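PDB 5Z87: EmGH1 from Erythrobacter marinus, which probably hydrolyses beta-glucosidic bonds as a family 3 glycoside hydrolase, and may also act on xylosides and arabinofuranosides. Local coordinates for residues V578-R583 with L598-P603. Sequence-based numbering, arbitrary orientation.
Sequences VLIHGR and LDAFYP
His581 meets Asp599 and Phe601 just beyond the paired backbones of 578-580 and 598-599, and packing is close around it and Tyr602. Its NE2 donates to Asp599 OD1, an unusually short bond whose exact length is doubtful, while ND1 donates in the ring plane to Arg583 O at 2.7 Å; the two bonds together would hold the imidazole's rotation. CG sits between the backbone N and the carbonyl carbon (chi1 57°), and the ring beyond it comes back to 598-603. Phe601 CA lies over one of its faces, a CH-pi contact, and His581 CE1 stands over the rim of the phenyl ring, 3.4 Å from Phe601 CE1, the planes inclined at 36°. Tyr602 lays its ring against the His581-Gly582 peptide, with His581 O over its centre and Tyr602 CE2 3.3 Å from Gly582 CA. An alanine at Tyr602 would probably strip the aromatic face from this peptide and the ring edge from Ile580 CG2, opening a gap beside the turn. Packing is looser upstream, though still buried: Val578 CG1 and Ile580 CG1 each stand 4.4 Å from Ala600 CB. Backbone bonds, Leu579 N to Leu598 O (2.7 Å) and Ala600 N to Leu579 O (2.8 Å), join the strands there. They form a beta-alpha-beta crossover through helix 588-593 in the C-terminal domain's mixed sheet; antiparallel edge strand 418-422 flanks 596-601, Leu532 and its strand flank 574-580, and helix 607-615 packs on Val578 and Leu598.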
loop_
_atom_site.group_PDB
_atom_site.type_symbol
_atom_site.label_atom_id
_atom_site.label_comp_id
_atom_site.label_asym_id
_atom_site.label_seq_id
_atom_site.Cartn_x
_atom_site.Cartn_y
_atom_site.Cartn_z
ATOM N N VAL A 578 7.309 19.704 23.066
ATOM C CA VAL A 578 6.573 20.380 21.996
ATOM C C VAL A 578 7.074 19.827 20.661
ATOM O O VAL A 578 8.274 19.902 20.362
ATOM C CB VAL A 578 6.758 21.906 22.052
ATOM C CG1 VAL A 578 5.829 22.597 21.046
ATOM C CG2 VAL A 578 6.491 22.420 23.448
ATOM N N LEU A 579 6.166 19.284 19.854
ATOM C CA LEU A 579 6.547 18.698 18.571
ATOM C C LEU A 579 6.353 19.714 17.446
ATOM O O LEU A 579 5.260 20.270 17.273
ATOM C CB LEU A 579 5.748 17.424 18.286
ATOM C CG LEU A 579 5.989 16.239 19.221
ATOM C CD1 LEU A 579 4.983 15.154 18.964
ATOM C CD2 LEU A 579 7.373 15.698 19.042
ATOM N N ILE A 580 7.415 19.933 16.679
ATOM C CA ILE A 580 7.428 20.844 15.545
ATOM C C ILE A 580 7.980 20.056 14.371
ATOM O O ILE A 580 9.076 19.487 14.472
ATOM C CB ILE A 580 8.278 22.100 15.831
ATOM C CG1 ILE A 580 7.677 22.864 17.017
ATOM C CG2 ILE A 580 8.390 23.005 14.592
ATOM C CD1 ILE A 580 8.616 23.917 17.623
ATOM N N HIS A 581 7.221 20.004 13.273
ATOM C CA HIS A 581 7.438 18.997 12.226
ATOM C C HIS A 581 6.428 19.176 11.092
ATOM O O HIS A 581 5.375 19.799 11.264
ATOM C CB HIS A 581 7.299 17.578 12.791
ATOM C CG HIS A 581 5.975 17.331 13.448
ATOM N ND1 HIS A 581 5.010 16.507 12.903
ATOM C CD2 HIS A 581 5.448 17.808 14.602
ATOM C CE1 HIS A 581 3.956 16.474 13.699
ATOM N NE2 HIS A 581 4.190 17.265 14.732
ATOM N N GLY A 582 6.750 18.583 9.938
ATOM C CA GLY A 582 5.841 18.553 8.804
ATOM C C GLY A 582 4.869 17.379 8.776
ATOM O O GLY A 582 3.693 17.537 9.105
ATOM N N ARG A 583 5.340 16.203 8.380
ATOM C CA ARG A 583 4.475 15.019 8.318
ATOM C C ARG A 583 3.991 14.603 9.708
ATOM O O ARG A 583 4.630 14.908 10.718
ATOM C CB ARG A 583 5.226 13.852 7.696
ATOM C CG ARG A 583 6.452 13.464 8.520
ATOM C CD ARG A 583 6.996 12.098 8.142
ATOM N NE ARG A 583 7.259 11.997 6.708
ATOM C CZ ARG A 583 8.342 12.489 6.118
ATOM N NH1 ARG A 583 9.268 13.113 6.845
ATOM N NH2 ARG A 583 8.503 12.345 4.805
ATOM N N LEU A 598 2.823 18.476 23.445
ATOM C CA LEU A 598 2.085 19.333 22.529
ATOM C C LEU A 598 2.508 18.986 21.109
ATOM O O LEU A 598 3.693 18.760 20.849
ATOM C CB LEU A 598 2.375 20.813 22.798
ATOM C CG LEU A 598 1.846 21.383 24.109
ATOM C CD1 LEU A 598 2.136 22.867 24.200
ATOM C CD2 LEU A 598 0.357 21.131 24.195
ATOM N N ASP A 599 1.547 18.933 20.191
ATOM C CA ASP A 599 1.856 18.721 18.782
ATOM C C ASP A 599 1.505 19.996 18.031
ATOM O O ASP A 599 0.325 20.334 17.886
ATOM C CB ASP A 599 1.115 17.516 18.207
ATOM C CG ASP A 599 1.799 16.963 16.960
ATOM O OD1 ASP A 599 2.508 17.742 16.264
ATOM O OD2 ASP A 599 1.636 15.749 16.684
ATOM N N ALA A 600 2.529 20.707 17.565
ATOM C CA ALA A 600 2.316 22.003 16.939
ATOM C C ALA A 600 2.439 21.952 15.428
ATOM O O ALA A 600 2.162 22.958 14.767
ATOM C CB ALA A 600 3.306 23.039 17.503
ATOM N N PHE A 601 2.837 20.804 14.878
ATOM C CA PHE A 601 3.141 20.690 13.464
ATOM C C PHE A 601 4.076 21.834 13.059
ATOM O O PHE A 601 5.214 21.892 13.540
ATOM C CB PHE A 601 1.825 20.612 12.672
ATOM C CG PHE A 601 1.229 19.214 12.677
ATOM C CD1 PHE A 601 1.691 18.246 11.786
ATOM C CD2 PHE A 601 0.281 18.844 13.619
ATOM C CE1 PHE A 601 1.177 16.956 11.799
ATOM C CE2 PHE A 601 -0.236 17.552 13.650
ATOM C CZ PHE A 601 0.206 16.605 12.729
ATOM N N TYR A 602 3.642 22.734 12.187
ATOM C CA TYR A 602 4.385 23.973 11.946
ATOM C C TYR A 602 3.433 25.091 12.306
ATOM O O TYR A 602 2.422 25.275 11.609
ATOM C CB TYR A 602 4.865 24.102 10.505
ATOM C CG TYR A 602 5.998 23.167 10.142
ATOM C CD1 TYR A 602 7.055 22.949 11.016
ATOM C CD2 TYR A 602 6.001 22.484 8.933
ATOM C CE1 TYR A 602 8.101 22.099 10.684
ATOM C CE2 TYR A 602 7.041 21.648 8.587
ATOM C CZ TYR A 602 8.091 21.450 9.473
ATOM O OH TYR A 602 9.133 20.607 9.144
ATOM N N PRO A 603 3.664 25.815 13.404
ATOM C CA PRO A 603 2.615 26.685 13.948
ATOM C C PRO A 603 2.620 28.111 13.397
ATOM O O PRO A 603 1.951 28.993 13.944
ATOM C CB PRO A 603 2.903 26.650 15.454
ATOM C CG PRO A 603 4.369 26.462 15.528
ATOM C CD PRO A 603 4.789 25.653 14.341
#